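Local coordinates for protein Ent-copalyl diphosphate synthase (PDB 5BP8) that belongs to the class II terpene cyclases, largely helical enzymes related to squalene-hopene cyclase and built from alpha-alpha barrel domains, at residues Gly62-Leu76 and Ala111-Thr124. Sequence-based numbering, arbitrary orientation.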
ATOM      1  N   GLY A  62      16.260  11.659  13.701  1.00 17.22           N
ATOM      2  CA  GLY A  62      15.459  12.833  13.338  1.00 16.33           C
ATOM      3  C   GLY A  62      14.423  12.598  12.245  1.00 15.33           C
ATOM      4  O   GLY A  62      13.460  13.354  12.113  1.00 15.72           O
ATOM      5  N   SER A  63      14.612  11.549  11.439  1.00 14.36           N
ATOM      6  CA  SER A  63      13.658  11.194  10.417  1.00 14.14           C
ATOM      7  C   SER A  63      12.450  10.467  10.981  1.00 14.18           C
ATOM      8  O   SER A  63      12.446  10.043  12.136  1.00 14.86           O
ATOM      9  CB  SER A  63      14.324  10.255   9.369  1.00 14.18           C
ATOM     10  OG  SER A  63      14.609   8.983   9.901  1.00 14.32           O
ATOM     11  N   TRP A  64      11.437  10.307  10.134  1.00 14.11           N
ATOM     12  CA  TRP A  64      10.411   9.321  10.316  1.00 14.14           C
ATOM     13  C   TRP A  64      10.493   8.295   9.194  1.00 14.53           C
ATOM     14  O   TRP A  64      11.099   8.539   8.147  1.00 15.45           O
ATOM     15  CB  TRP A  64       9.032   9.951  10.286  1.00 14.56           C
ATOM     16  CG  TRP A  64       8.625  10.783  11.493  1.00 14.15           C
ATOM     17  CD1 TRP A  64       7.783  10.396  12.479  1.00 14.75           C
ATOM     18  CD2 TRP A  64       9.020  12.125  11.804  1.00 15.00           C
ATOM     19  NE1 TRP A  64       7.623  11.404  13.409  1.00 14.84           N
ATOM     20  CE2 TRP A  64       8.373  12.485  13.009  1.00 15.19           C
ATOM     21  CE3 TRP A  64       9.872  13.054  11.194  1.00 16.00           C
ATOM     22  CZ2 TRP A  64       8.540  13.739  13.601  1.00 15.36           C
ATOM     23  CZ3 TRP A  64      10.026  14.321  11.793  1.00 16.44           C
ATOM     24  CH2 TRP A  64       9.350  14.644  12.976  1.00 15.94           C
ATOM     25  N   GLY A  65       9.903   7.138   9.426  1.00 15.37           N
ATOM     26  CA  GLY A  65       9.817   6.113   8.372  1.00 16.24           C
ATOM     27  C   GLY A  65      10.992   5.175   8.217  1.00 15.79           C
ATOM     28  O   GLY A  65      11.875   5.051   9.086  1.00 15.89           O
ATOM     29  N   ALA A  66      10.944   4.450   7.114  1.00 15.52           N
ATOM     30  CA  ALA A  66      11.854   3.350   6.860  1.00 16.54           C
ATOM     31  C   ALA A  66      13.172   3.812   6.196  1.00 17.06           C
ATOM     32  O   ALA A  66      13.315   4.985   5.829  1.00 17.77           O
ATOM     33  CB  ALA A  66      11.120   2.324   5.993  1.00 16.93           C
ATOM     34  N   PRO A  67      14.137   2.888   6.006  1.00 17.56           N
ATOM     35  CA  PRO A  67      15.403   3.238   5.383  1.00 17.52           C
ATOM     36  C   PRO A  67      15.349   3.475   3.883  1.00 17.10           C
ATOM     37  O   PRO A  67      14.265   3.442   3.262  1.00 15.95           O
ATOM     38  CB  PRO A  67      16.294   2.027   5.707  1.00 18.02           C
ATOM     39  CG  PRO A  67      15.632   1.347   6.829  1.00 18.12           C
ATOM     40  CD  PRO A  67      14.192   1.531   6.574  1.00 18.03           C
ATOM     41  N   ASP A  68      16.514   3.730   3.297  1.00 17.67           N
ATOM     42  CA  ASP A  68      16.701   3.733   1.839  1.00 19.18           C
ATOM     43  C   ASP A  68      15.907   4.822   1.103  1.00 18.34           C
ATOM     44  O   ASP A  68      15.537   4.698  -0.078  1.00 18.19           O
ATOM     45  CB  ASP A  68      16.401   2.335   1.250  1.00 20.37           C
ATOM     46  CG  ASP A  68      17.286   1.256   1.820  1.00 22.07           C
ATOM     47  OD1 ASP A  68      18.409   1.578   2.211  1.00 25.05           O
ATOM     48  OD2 ASP A  68      16.861   0.090   1.911  1.00 23.19           O
ATOM     49  N   GLY A  69      15.606   5.896   1.823  1.00 16.81           N
ATOM     50  CA  GLY A  69      14.892   6.998   1.249  1.00 16.42           C
ATOM     51  C   GLY A  69      13.400   6.944   1.495  1.00 15.39           C
ATOM     52  O   GLY A  69      12.703   7.892   1.158  1.00 15.49           O
ATOM     53  N   TYR A  70      12.901   5.865   2.115  1.00 14.50           N
ATOM     54  CA  TYR A  70      11.491   5.774   2.403  1.00 14.32           C
ATOM     55  C   TYR A  70      11.166   6.777   3.539  1.00 14.17           C
ATOM     56  O   TYR A  70       9.999   6.972   3.885  1.00 15.32           O
ATOM     57  CB  TYR A  70      11.072   4.375   2.790  1.00 15.33           C
ATOM     58  CG  TYR A  70      10.882   3.468   1.579  1.00 14.94           C
ATOM     59  CD1 TYR A  70       9.685   3.454   0.886  1.00 15.30           C
ATOM     60  CD2 TYR A  70      11.915   2.679   1.106  1.00 16.18           C
ATOM     61  CE1 TYR A  70       9.496   2.655  -0.238  1.00 15.56           C
ATOM     62  CE2 TYR A  70      11.730   1.843   0.004  1.00 15.62           C
ATOM     63  CZ  TYR A  70      10.527   1.847  -0.677  1.00 15.61           C
ATOM     64  OH  TYR A  70      10.320   1.046  -1.788  1.00 15.68           O
ATOM     65  N   GLY A  71      12.202   7.341   4.152  1.00 13.84           N
ATOM     66  CA  GLY A  71      11.978   8.404   5.169  1.00 13.82           C
ATOM     67  C   GLY A  71      11.659   9.768   4.595  1.00 13.84           C
ATOM     68  O   GLY A  71      11.183  10.666   5.317  1.00 14.08           O
ATOM     69  N   LEU A  72      11.929   9.987   3.312  1.00 14.09           N
ATOM     70  CA  LEU A  72      11.844  11.359   2.767  1.00 14.94           C
ATOM     71  C   LEU A  72      10.402  11.888   2.811  1.00 14.71           C
ATOM     72  O   LEU A  72      10.117  12.943   3.420  1.00 13.69           O
ATOM     73  CB  LEU A  72      12.398  11.418   1.345  1.00 16.12           C
ATOM     74  CG  LEU A  72      12.246  12.770   0.614  1.00 16.96           C
ATOM     75  CD1 LEU A  72      12.877  13.899   1.407  1.00 18.08           C
ATOM     76  CD2 LEU A  72      12.838  12.677  -0.777  1.00 17.97           C
ATOM     77  N   VAL A  73       9.468  11.148   2.205  1.00 14.93           N
ATOM     78  CA  VAL A  73       8.081  11.632   2.206  1.00 14.84           C
ATOM     79  C   VAL A  73       7.460  11.793   3.614  1.00 14.88           C
ATOM     80  O   VAL A  73       6.906  12.860   3.948  1.00 14.76           O
ATOM     81  CB  VAL A  73       7.195  10.779   1.293  1.00 15.59           C
ATOM     82  CG1 VAL A  73       5.730  11.043   1.559  1.00 15.10           C
ATOM     83  CG2 VAL A  73       7.582  11.027  -0.170  1.00 16.38           C
ATOM     84  N   PRO A  74       7.554  10.758   4.473  1.00 15.24           N
ATOM     85  CA  PRO A  74       6.948  10.986   5.777  1.00 15.43           C
ATOM     86  C   PRO A  74       7.640  12.059   6.641  1.00 15.09           C
ATOM     87  O   PRO A  74       6.950  12.739   7.433  1.00 14.25           O
ATOM     88  CB  PRO A  74       7.014   9.607   6.440  1.00 15.72           C
ATOM     89  CG  PRO A  74       8.080   8.882   5.719  1.00 15.81           C
ATOM     90  CD  PRO A  74       8.028   9.390   4.318  1.00 15.74           C
ATOM     91  N   THR A  75       8.945  12.241   6.481  1.00 14.82           N
ATOM     92  CA  THR A  75       9.664  13.290   7.229  1.00 14.98           C
ATOM     93  C   THR A  75       9.215  14.655   6.738  1.00 14.94           C
ATOM     94  O   THR A  75       8.899  15.582   7.541  1.00 14.68           O
ATOM     95  CB  THR A  75      11.196  13.112   7.154  1.00 15.21           C
ATOM     96  OG1 THR A  75      11.557  11.828   7.662  1.00 14.56           O
ATOM     97  CG2 THR A  75      11.896  14.202   7.979  1.00 16.00           C
ATOM     98  N   LEU A  76       9.120  14.798   5.426  1.00 15.31           N
ATOM     99  CA  LEU A  76       8.530  16.026   4.858  1.00 15.70           C
ATOM    100  C   LEU A  76       7.142  16.320   5.438  1.00 14.80           C
ATOM    101  O   LEU A  76       6.873  17.452   5.856  1.00 13.76           O
ATOM    102  CB  LEU A  76       8.467  15.980   3.333  1.00 16.04           C
ATOM    103  CG  LEU A  76       9.816  16.121   2.593  1.00 16.92           C
ATOM    104  CD1 LEU A  76       9.569  15.753   1.142  1.00 17.20           C
ATOM    105  CD2 LEU A  76      10.399  17.518   2.765  1.00 17.49           C
ATOM    106  N   ALA A 111      17.427  16.046   9.762  1.00 16.22           N
ATOM    107  CA  ALA A 111      17.414  14.829   8.964  1.00 16.34           C
ATOM    108  C   ALA A 111      17.186  15.085   7.468  1.00 16.89           C
ATOM    109  O   ALA A 111      17.782  14.404   6.629  1.00 17.07           O
ATOM    110  CB  ALA A 111      16.386  13.821   9.504  1.00 16.31           C
ATOM    111  N   LEU A 112      16.303  16.020   7.140  1.00 16.60           N
ATOM    112  CA  LEU A 112      16.081  16.415   5.745  1.00 17.40           C
ATOM    113  C   LEU A 112      17.361  16.999   5.114  1.00 18.41           C
ATOM    114  O   LEU A 112      17.815  16.573   4.033  1.00 17.38           O
ATOM    115  CB  LEU A 112      14.940  17.420   5.638  1.00 17.42           C
ATOM    116  CG  LEU A 112      13.541  16.855   5.918  1.00 17.28           C
ATOM    117  CD1 LEU A 112      12.532  17.984   6.085  1.00 17.51           C
ATOM    118  CD2 LEU A 112      13.124  15.926   4.797  1.00 17.84           C
ATOM    119  N   ARG A 113      17.946  17.957   5.802  1.00 18.36           N
ATOM    120  CA  ARG A 113      19.140  18.648   5.317  1.00 20.35           C
ATOM    121  C   ARG A 113      20.367  17.762   5.272  1.00 20.15           C
ATOM    122  O   ARG A 113      21.176  17.909   4.352  1.00 21.69           O
ATOM    123  CB  ARG A 113      19.409  19.863   6.210  1.00 22.45           C
ATOM    124  CG  ARG A 113      20.464  20.854   5.703  1.00 25.42           C
ATOM    125  CD  ARG A 113      20.102  22.255   6.219  1.00 28.95           C
ATOM    126  NE  ARG A 113      21.161  23.265   6.036  1.00 32.69           N
ATOM    127  CZ  ARG A 113      22.168  23.482   6.893  1.00 34.00           C
ATOM    128  NH1 ARG A 113      22.299  22.749   7.994  1.00 34.88           N
ATOM    129  NH2 ARG A 113      23.056  24.435   6.638  1.00 34.84           N
ATOM    130  N   ASP A 114      20.507  16.850   6.238  1.00 18.74           N
ATOM    131  CA  ASP A 114      21.721  16.074   6.409  1.00 20.51           C
ATOM    132  C   ASP A 114      21.763  14.796   5.569  1.00 20.99           C
ATOM    133  O   ASP A 114      22.786  14.146   5.521  1.00 22.38           O
ATOM    134  CB  ASP A 114      21.968  15.710   7.872  1.00 21.55           C
ATOM    135  CG  ASP A 114      22.268  16.935   8.753  1.00 22.42           C
ATOM    136  OD1 ASP A 114      22.517  18.048   8.216  1.00 24.00           O
ATOM    137  OD2 ASP A 114      22.234  16.766  10.000  1.00 25.15           O
ATOM    138  N   GLY A 115      20.660  14.396   4.952  1.00 20.23           N
ATOM    139  CA  GLY A 115      20.720  13.191   4.134  1.00 19.86           C
ATOM    140  C   GLY A 115      19.501  12.876   3.297  1.00 18.70           C
ATOM    141  O   GLY A 115      19.624  12.349   2.191  1.00 18.93           O
ATOM    142  N   LEU A 116      18.315  13.153   3.807  1.00 17.77           N
ATOM    143  CA  LEU A 116      17.127  12.690   3.107  1.00 16.97           C
ATOM    144  C   LEU A 116      16.932  13.425   1.778  1.00 17.25           C
ATOM    145  O   LEU A 116      16.515  12.800   0.794  1.00 18.03           O
ATOM    146  CB  LEU A 116      15.865  12.818   3.956  1.00 17.05           C
ATOM    147  CG  LEU A 116      15.731  11.842   5.134  1.00 16.84           C
ATOM    148  CD1 LEU A 116      14.633  12.375   6.065  1.00 16.83           C
ATOM    149  CD2 LEU A 116      15.454  10.412   4.736  1.00 17.50           C
ATOM    150  N   LEU A 117      17.165  14.733   1.757  1.00 16.44           N
ATOM    151  CA  LEU A 117      16.872  15.517   0.541  1.00 17.50           C
ATOM    152  C   LEU A 117      17.823  15.157  -0.599  1.00 18.74           C
ATOM    153  O   LEU A 117      17.471  15.298  -1.779  1.00 20.46           O
ATOM    154  CB  LEU A 117      16.904  17.007   0.819  1.00 17.79           C
ATOM    155  CG  LEU A 117      15.646  17.476   1.572  1.00 17.69           C
ATOM    156  CD1 LEU A 117      15.956  18.834   2.141  1.00 18.70           C
ATOM    157  CD2 LEU A 117      14.377  17.495   0.729  1.00 17.65           C
ATOM    158  N   ALA A 118      18.992  14.678  -0.233  1.00 19.16           N
ATOM    159  CA  ALA A 118      20.038  14.322  -1.188  1.00 23.05           C
ATOM    160  C   ALA A 118      20.158  12.837  -1.438  1.00 25.81           C
ATOM    161  O   ALA A 118      20.994  12.427  -2.273  1.00 27.00           O
ATOM    162  CB  ALA A 118      21.378  14.832  -0.679  1.00 24.61           C
ATOM    163  N   GLY A 119      19.352  12.022  -0.733  1.00 24.34           N
ATOM    164  CA  GLY A 119      19.479  10.551  -0.775  1.00 23.21           C
ATOM    165  C   GLY A 119      18.559   9.983  -1.832  1.00 22.74           C
ATOM    166  O   GLY A 119      17.980  10.745  -2.631  1.00 21.34           O
ATOM    167  N   PRO A 120      18.406   8.646  -1.846  1.00 22.83           N
ATOM    168  CA  PRO A 120      17.515   8.014  -2.825  1.00 23.59           C
ATOM    169  C   PRO A 120      16.081   8.422  -2.618  1.00 22.02           C
ATOM    170  O   PRO A 120      15.657   8.732  -1.477  1.00 20.78           O
ATOM    171  CB  PRO A 120      17.687   6.496  -2.586  1.00 24.75           C
ATOM    172  CG  PRO A 120      18.632   6.334  -1.455  1.00 25.13           C
ATOM    173  CD  PRO A 120      18.984   7.679  -0.884  1.00 23.41           C
ATOM    174  N   VAL A 121      15.318   8.420  -3.703  1.00 20.95           N
ATOM    175  CA  VAL A 121      13.904   8.720  -3.618  1.00 20.44           C
ATOM    176  C   VAL A 121      13.177   7.512  -4.195  1.00 21.07           C
ATOM    177  O   VAL A 121      13.164   7.321  -5.403  1.00 20.49           O
ATOM    178  CB  VAL A 121      13.512  10.004  -4.369  1.00 21.19           C
ATOM    179  CG1 VAL A 121      11.999  10.244  -4.256  1.00 22.59           C
ATOM    180  CG2 VAL A 121      14.299  11.220  -3.850  1.00 22.11           C
ATOM    181  N   PRO A 122      12.601   6.669  -3.322  1.00 20.57           N
ATOM    182  CA  PRO A 122      11.840   5.551  -3.852  1.00 20.39           C
ATOM    183  C   PRO A 122      10.595   5.993  -4.590  1.00 20.68           C
ATOM    184  O   PRO A 122      10.047   7.087  -4.350  1.00 18.69           O
ATOM    185  CB  PRO A 122      11.446   4.739  -2.613  1.00 20.52           C
ATOM    186  CG  PRO A 122      11.900   5.507  -1.411  1.00 20.56           C
ATOM    187  CD  PRO A 122      12.776   6.626  -1.860  1.00 20.02           C
ATOM    188  N   ASP A 123      10.137   5.131  -5.495  1.00 20.84           N
ATOM    189  CA  ASP A 123       8.989   5.455  -6.311  1.00 22.56           C
ATOM    190  C   ASP A 123       7.700   5.117  -5.590  1.00 22.37           C
ATOM    191  O   ASP A 123       6.963   4.191  -5.962  1.00 22.20           O
ATOM    192  CB  ASP A 123       9.107   4.753  -7.665  1.00 25.96           C
ATOM    193  CG  ASP A 123      10.258   5.289  -8.494  1.00 29.16           C
ATOM    194  OD1 ASP A 123      10.436   6.527  -8.589  1.00 32.30           O
ATOM    195  OD2 ASP A 123      10.985   4.464  -9.072  1.00 34.17           O
ATOM    196  N   THR A 124       7.408   5.898  -4.541  1.00 20.47           N
ATOM    197  CA  THR A 124       6.158   5.771  -3.855  1.00 20.13           C
ATOM    198  C   THR A 124       5.123   6.507  -4.696  1.00 19.46           C
ATOM    199  O   THR A 124       5.447   7.270  -5.626  1.00 20.75           O
ATOM    200  CB  THR A 124       6.224   6.345  -2.420  1.00 19.46           C
ATOM    201  OG1 THR A 124       6.794   7.644  -2.454  1.00 19.37           O
ATOM    202  CG2 THR A 124       7.036   5.466  -1.503  1.00 20.66           C
TER
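Thr75 OG1, with Leu116 CD1 lying against it, is gripped twice within its own segment: it accepts a nearly straight bond from Trp64 N (2.9 Å) and donates to Gly71 O at 2.6 Å. Gly71 O also takes Thr75 N, from the other face of its carbonyl plane. Threonine suits this place because its hydroxyl ties the loop at Trp64 to helix 72-86 while CG2, beside the carbonyl carbon, meets Leu112 CG at 3.7 Å. Gly62, Ser63 and Trp64 read as the Gly-x-Trp end of a QW-type motif, as in squalene-hopene cyclases; Ala111 CB is small enough to sit 3.5 Å from Ser63 N. Segments 72-76 and 111-116 run antiparallel, and Leu72 packs against 111-116 and the residues after it. With CG anti to the backbone N (chi1 175°), its CD1 reaches Leu112 and Leu117, and its CD2 meets Val121 CG2 at 3.7 Å. In the turn 67-70, Gly69, lacking a side chain, lets its CA approach Pro120 O to 3.3 Å in a CA-H...O contact. The puckered Pro122 ring sits over one face of Tyr70, its CG 3.6 Å from the ring centroid in a CH-pi contact, while Tyr70 OH is hydrogen-bonded to His496 NE2.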